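Local atomic coordinates of fibronectin type III domain-containing protein (Simiduia agarivorans, PDB entry 6P2K), a protein that probably hydrolyses xyloglucan-type polysaccharides as a family 74 glycoside hydrolase, whose beta-propeller part is modelled here and binds zinc in the crystal. Residues F525-N530 and R568-I573; G532-E537 and L552-I557. All blocks are in the same frame, centred on the assembly; numbering follows the deposited sequence.

Contact 1 of 2, residues F525-N530 and R568-I573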
loop_
_atom_site.group_PDB
_atom_site.type_symbol
_atom_site.label_atom_id
_atom_site.label_comp_id
_atom_site.label_asym_id
_atom_site.label_seq_id
_atom_site.Cartn_x
_atom_site.Cartn_y
_atom_site.Cartn_z
ATOM N N PHE B 525 12.686 13.179 -28.979
ATOM C CA PHE B 525 13.755 14.066 -29.417
ATOM C C PHE B 525 13.627 15.422 -28.731
ATOM O O PHE B 525 12.522 15.865 -28.404
ATOM C CB PHE B 525 13.727 14.282 -30.935
ATOM C CG PHE B 525 13.970 13.039 -31.740
ATOM C CD1 PHE B 525 15.259 12.652 -32.070
ATOM C CD2 PHE B 525 12.907 12.272 -32.192
ATOM C CE1 PHE B 525 15.484 11.510 -32.821
ATOM C CE2 PHE B 525 13.125 11.130 -32.947
ATOM C CZ PHE B 525 14.414 10.748 -33.259
ATOM N N MET B 526 14.767 16.086 -28.537
ATOM C CA MET B 526 14.790 17.425 -27.962
ATOM C C MET B 526 16.059 18.137 -28.416
ATOM O O MET B 526 17.108 17.510 -28.581
ATOM C CB MET B 526 14.717 17.379 -26.431
ATOM C CG MET B 526 15.889 16.654 -25.773
ATOM S SD MET B 526 15.386 15.564 -24.420
ATOM C CE MET B 526 14.518 14.274 -25.319
ATOM N N PHE B 527 15.955 19.450 -28.621
ATOM C CA PHE B 527 17.096 20.266 -29.031
ATOM C C PHE B 527 17.394 21.272 -27.928
ATOM O O PHE B 527 16.579 22.154 -27.649
ATOM C CB PHE B 527 16.839 20.975 -30.361
ATOM C CG PHE B 527 18.101 21.362 -31.096
ATOM C CD1 PHE B 527 18.949 22.339 -30.590
ATOM C CD2 PHE B 527 18.447 20.734 -32.282
ATOM C CE1 PHE B 527 20.118 22.686 -31.260
ATOM C CE2 PHE B 527 19.605 21.075 -32.961
ATOM C CZ PHE B 527 20.446 22.053 -32.447
ATOM N N SER B 528 18.564 21.135 -27.314
ATOM C CA SER B 528 19.025 22.037 -26.266
ATOM C C SER B 528 19.703 23.231 -26.928
ATOM O O SER B 528 20.741 23.079 -27.579
ATOM C CB SER B 528 19.978 21.311 -25.318
ATOM O OG SER B 528 20.310 22.124 -24.210
ATOM N N SER B 529 19.114 24.414 -26.762
ATOM C CA SER B 529 19.569 25.608 -27.467
ATOM C C SER B 529 21.050 25.862 -27.231
ATOM O O SER B 529 21.510 25.934 -26.086
ATOM C CB SER B 529 18.747 26.822 -27.028
ATOM O OG SER B 529 17.424 26.736 -27.525
ATOM N N ASN B 530 21.790 25.977 -28.338
ATOM C CA ASN B 530 23.228 26.235 -28.377
ATOM C C ASN B 530 24.060 25.054 -27.903
ATOM O O ASN B 530 25.254 25.212 -27.625
ATOM C CB ASN B 530 23.599 27.494 -27.585
ATOM C CG ASN B 530 22.965 28.743 -28.161
ATOM O OD1 ASN B 530 22.298 29.501 -27.455
ATOM N ND2 ASN B 530 23.157 28.956 -29.458
ATOM N N ARG B 568 21.924 25.528 -34.299
ATOM C CA ARG B 568 22.137 25.710 -32.870
ATOM C C ARG B 568 20.865 25.888 -32.055
ATOM O O ARG B 568 20.916 25.712 -30.833
ATOM C CB ARG B 568 23.063 26.911 -32.617
ATOM C CG ARG B 568 24.458 26.733 -33.210
ATOM C CD ARG B 568 25.484 27.636 -32.534
ATOM N NE ARG B 568 25.808 27.196 -31.177
ATOM C CZ ARG B 568 26.523 27.910 -30.312
ATOM N NH1 ARG B 568 26.992 29.100 -30.661
ATOM N NH2 ARG B 568 26.775 27.435 -29.099
ATOM N N ILE B 569 19.740 26.230 -32.677
ATOM C CA ILE B 569 18.458 26.354 -31.991
ATOM C C ILE B 569 17.381 25.779 -32.897
ATOM O O ILE B 569 17.373 26.042 -34.104
ATOM C CB ILE B 569 18.132 27.819 -31.630
ATOM C CG1 ILE B 569 19.218 28.419 -30.740
ATOM C CG2 ILE B 569 16.784 27.918 -30.941
ATOM C CD1 ILE B 569 19.164 29.932 -30.647
ATOM N N ALA B 570 16.471 24.998 -32.322
ATOM C CA ALA B 570 15.354 24.425 -33.063
ATOM C C ALA B 570 14.049 25.038 -32.581
ATOM O O ALA B 570 13.816 25.145 -31.374
ATOM C CB ALA B 570 15.305 22.904 -32.909
ATOM N N ARG B 571 13.199 25.438 -33.526
ATOM C CA ARG B 571 11.867 25.919 -33.188
ATOM C C ARG B 571 10.830 24.803 -33.204
ATOM O O ARG B 571 9.901 24.817 -32.392
ATOM C CB ARG B 571 11.454 27.037 -34.151
ATOM C CG ARG B 571 10.001 27.491 -34.021
ATOM C CD ARG B 571 9.735 28.180 -32.693
ATOM N NE ARG B 571 8.404 28.784 -32.656
ATOM C CZ ARG B 571 7.288 28.116 -32.379
ATOM N NH1 ARG B 571 7.341 26.816 -32.106
ATOM N NH2 ARG B 571 6.121 28.748 -32.374
ATOM N N LYS B 572 10.978 23.831 -34.100
ATOM C CA LYS B 572 10.084 22.686 -34.146
ATOM C C LYS B 572 10.855 21.476 -34.649
ATOM O O LYS B 572 11.637 21.581 -35.597
ATOM C CB LYS B 572 8.871 22.949 -35.050
ATOM C CG LYS B 572 8.032 21.710 -35.307
ATOM C CD LYS B 572 6.554 22.028 -35.422
ATOM C CE LYS B 572 5.729 20.747 -35.433
ATOM N NZ LYS B 572 4.362 20.978 -35.972
ATOM N N ILE B 573 10.637 20.336 -34.002
ATOM C CA ILE B 573 11.205 19.061 -34.418
ATOM C C ILE B 573 10.088 18.230 -35.029
ATOM O O ILE B 573 9.016 18.083 -34.427
ATOM C CB ILE B 573 11.860 18.318 -33.242
ATOM C CG1 ILE B 573 12.998 19.151 -32.649
ATOM C CG2 ILE B 573 12.371 16.962 -33.692
ATOM C CD1 ILE B 573 13.590 18.551 -31.384
HETATM O O HOH W 1 16.692 24.674 -29.155
#
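Asn530 and Arg568 meet with their CA atoms 4.7 Å apart, where strands 525-528 and 568-570 approach to 6.6 Å between axes with their N-to-C directions 135° apart. This is the seam between two consecutive blades of a beta-propeller: strand 524-528 lies inside one four-stranded sheet, and strand 567-575 is the first of the next. Asn530 N donates to Arg568 O at 2.7 Å, nearly straight at 166°. The bend at chi3 (72°) turns NE of Arg568 back beside Asn530, and NH2 gives a second bond to Asn530 O at 3.1 Å. Above the centre of the guanidinium, ND2 of Asn530 rests 3.6 Å from its plane, the amide steeply inclined to it. NE and NH1 are taken by Gly560 O and Asn563 OD1, in the loop that follows the zinc ligand Glu559 and carries two more, Asp562 and Asp566. An alanine at Arg568 would probably leave Asn530 O, Gly560 O and Asn563 OD1 without these donors and let the amide of Asn530 turn more freely. Along strand 525-528 the side-chain contacts are apolar. Phe527 sets its CB 3.5 Å from CB of Ala570, and Ala570 N lies over one ring face, toward the rim; Phe585 also meets this ring. Ile573 pushes CD1 to 3.8 Å from CA of Met526, while its backbone N donates to the zinc ligand Asp513. A water bridges the seam: it donates to Phe527 O at 2.9 Å, accepts from Ala570 N and bonds Ser529 OG, which also pairs with Val510 O.

Contact 2 of 2, residues G532-E537 and L552-I557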
loop_
_atom_site.group_PDB
_atom_site.type_symbol
_atom_site.label_atom_id
_atom_site.label_comp_id
_atom_site.label_asym_id
_atom_site.label_seq_id
_atom_site.Cartn_x
_atom_site.Cartn_y
_atom_site.Cartn_z
ATOM N N GLY B 532 22.846 21.194 -28.889
ATOM C CA GLY B 532 22.623 20.213 -29.929
ATOM C C GLY B 532 21.348 19.432 -29.678
ATOM O O GLY B 532 20.543 19.773 -28.815
ATOM N N MET B 533 21.179 18.369 -30.462
ATOM C CA MET B 533 19.984 17.540 -30.396
ATOM C C MET B 533 20.261 16.263 -29.618
ATOM O O MET B 533 21.290 15.608 -29.817
ATOM C CB MET B 533 19.468 17.185 -31.789
ATOM C CG MET B 533 18.097 16.519 -31.750
ATOM S SD MET B 533 17.294 16.414 -33.355
ATOM C CE MET B 533 16.563 18.042 -33.470
ATOM N N TYR B 534 19.325 15.909 -28.741
ATOM C CA TYR B 534 19.461 14.757 -27.867
ATOM C C TYR B 534 18.218 13.886 -27.985
ATOM O O TYR B 534 17.164 14.324 -28.454
ATOM C CB TYR B 534 19.693 15.183 -26.412
ATOM C CG TYR B 534 20.973 15.965 -26.241
ATOM C CD1 TYR B 534 21.049 17.303 -26.612
ATOM C CD2 TYR B 534 22.115 15.360 -25.731
ATOM C CE1 TYR B 534 22.223 18.016 -26.475
ATOM C CE2 TYR B 534 23.289 16.069 -25.584
ATOM C CZ TYR B 534 23.339 17.393 -25.964
ATOM O OH TYR B 534 24.508 18.103 -25.823
ATOM N N MET B 535 18.363 12.638 -27.558
ATOM C CA MET B 535 17.340 11.627 -27.775
ATOM C C MET B 535 17.173 10.795 -26.515
ATOM O O MET B 535 18.161 10.387 -25.901
ATOM C CB MET B 535 17.719 10.729 -28.961
ATOM C CG MET B 535 16.751 9.600 -29.244
ATOM S SD MET B 535 17.119 8.792 -30.815
ATOM C CE MET B 535 18.605 7.882 -30.396
ATOM N N VAL B 536 15.926 10.566 -26.124
ATOM C CA VAL B 536 15.580 9.528 -25.163
ATOM C C VAL B 536 15.131 8.324 -25.981
ATOM O O VAL B 536 14.054 8.340 -26.588
ATOM C CB VAL B 536 14.495 9.989 -24.184
ATOM C CG1 VAL B 536 14.036 8.823 -23.319
ATOM C CG2 VAL B 536 15.021 11.128 -23.315
ATOM N N GLU B 537 15.971 7.290 -26.022
ATOM C CA GLU B 537 15.699 6.149 -26.890
ATOM C C GLU B 537 14.401 5.450 -26.501
ATOM O O GLU B 537 13.602 5.076 -27.368
ATOM C CB GLU B 537 16.874 5.172 -26.844
ATOM C CG GLU B 537 16.629 3.863 -27.572
ATOM C CD GLU B 537 16.911 3.970 -29.057
ATOM O OE1 GLU B 537 16.259 3.249 -29.846
ATOM O OE2 GLU B 537 17.788 4.778 -29.434
ATOM N N LEU B 552 19.094 7.410 -16.157
ATOM C CA LEU B 552 19.573 6.861 -17.419
ATOM C C LEU B 552 20.022 7.998 -18.329
ATOM O O LEU B 552 19.250 8.935 -18.558
ATOM C CB LEU B 552 18.478 6.062 -18.104
ATOM C CG LEU B 552 18.843 5.458 -19.457
ATOM C CD1 LEU B 552 19.690 4.207 -19.265
ATOM C CD2 LEU B 552 17.587 5.147 -20.252
ATOM N N PRO B 553 21.250 7.965 -18.849
ATOM C CA PRO B 553 21.715 9.064 -19.704
ATOM C C PRO B 553 20.865 9.204 -20.956
ATOM O O PRO B 553 20.328 8.226 -21.481
ATOM C CB PRO B 553 23.153 8.659 -20.056
ATOM C CG PRO B 553 23.557 7.711 -18.976
ATOM C CD PRO B 553 22.305 6.968 -18.607
ATOM N N VAL B 554 20.736 10.443 -21.427
ATOM C CA VAL B 554 20.162 10.694 -22.744
ATOM C C VAL B 554 21.227 10.366 -23.781
ATOM O O VAL B 554 22.382 10.089 -23.434
ATOM C CB VAL B 554 19.672 12.146 -22.896
ATOM C CG1 VAL B 554 18.618 12.471 -21.849
ATOM C CG2 VAL B 554 20.843 13.116 -22.802
ATOM N N THR B 555 20.850 10.390 -25.053
ATOM C CA THR B 555 21.777 10.168 -26.155
ATOM C C THR B 555 21.904 11.447 -26.970
ATOM O O THR B 555 20.897 12.014 -27.399
ATOM C CB THR B 555 21.303 9.027 -27.057
ATOM O OG1 THR B 555 21.031 7.863 -26.266
ATOM C CG2 THR B 555 22.364 8.698 -28.106
ATOM N N GLN B 556 23.134 11.897 -27.180
ATOM C CA GLN B 556 23.370 13.009 -28.091
ATOM C C GLN B 556 23.459 12.481 -29.516
ATOM O O GLN B 556 24.199 11.531 -29.789
ATOM C CB GLN B 556 24.655 13.755 -27.728
ATOM C CG GLN B 556 24.867 15.016 -28.553
ATOM C CD GLN B 556 26.168 15.724 -28.231
ATOM O OE1 GLN B 556 26.409 16.116 -27.091
ATOM N NE2 GLN B 556 27.015 15.891 -29.240
ATOM N N ILE B 557 22.701 13.089 -30.425
ATOM C CA ILE B 557 22.745 12.709 -31.833
ATOM C C ILE B 557 23.239 13.826 -32.739
ATOM O O ILE B 557 23.501 13.566 -33.923
ATOM C CB ILE B 557 21.376 12.187 -32.327
ATOM C CG1 ILE B 557 20.349 13.313 -32.417
ATOM C CG2 ILE B 557 20.863 11.088 -31.406
ATOM C CD1 ILE B 557 18.993 12.833 -32.905
HETATM O O HOH W 2 18.650 7.160 -24.902
HETATM O O HOH W 3 20.270 5.692 -28.175
#
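The Tyr534 ring and the Gln556 amide stand almost upright to each other, their planes 81° apart, in a non-hydrogen-bonded antiparallel pair. Contacts reach the ring obliquely: Gln556 CB comes to 3.4 Å from CE2 of Tyr534, Val554 CG2 to 3.9 Å from its CD2, and Thr555 O lies close as well. Anti to the backbone N (chi1 -174°), CG of Gln556 sits beside the ring, 3.5 Å from Tyr534 CE2. At the end of the chain Gln556 OE1 lies 3.0 Å from Tyr534 OH. On the other face of the sheet are Met535 and Thr555, a hydrogen-bonded pair: Met535 N reaches Thr555 O at 2.6 Å, bent to 140° at the hydrogen, and Thr555 N returns to Met535 O at 2.8 Å. Ile557 N adds a bond to Met533 O. The Ile557 side chain spans two methionines, its CD1 4.0 Å from Met533 CG and its CG2 as far from Met535 CB. Two waters link Thr555 OG1 to Glu537, one through its N and one through OE2. Strand 555-559 forms the outer edge of this propeller blade, reached from strand 532-536 through helix 539-547, which touches Leu552; Trp605 and Phe607 of strand 605-615 in the next blade pack against Ile557.

In the fold
Contact 1 joins two blades, whereas contact 2 pairs the third and fourth strands within one. They meet directly through the neighbouring strands 524-528 and 532-536: Met526 O lies 2.7 Å from Tyr534 N, a probable hydrogen bond, and Phe527 packs on Met533. The chain between the two halves of contact 1 includes all of contact 2. Both are largely buried, but contact 1 lies nearer the centre of the chain and contact 2 farther out, where Gln556 is exposed. Their chemistry differs accordingly: three backbone hydrogen bonds of an antiparallel strand pair hold 532-537 to 552-557, while 525-530 and 568-573 depend on one backbone bond, an arginine, apolar packing and a bridging water.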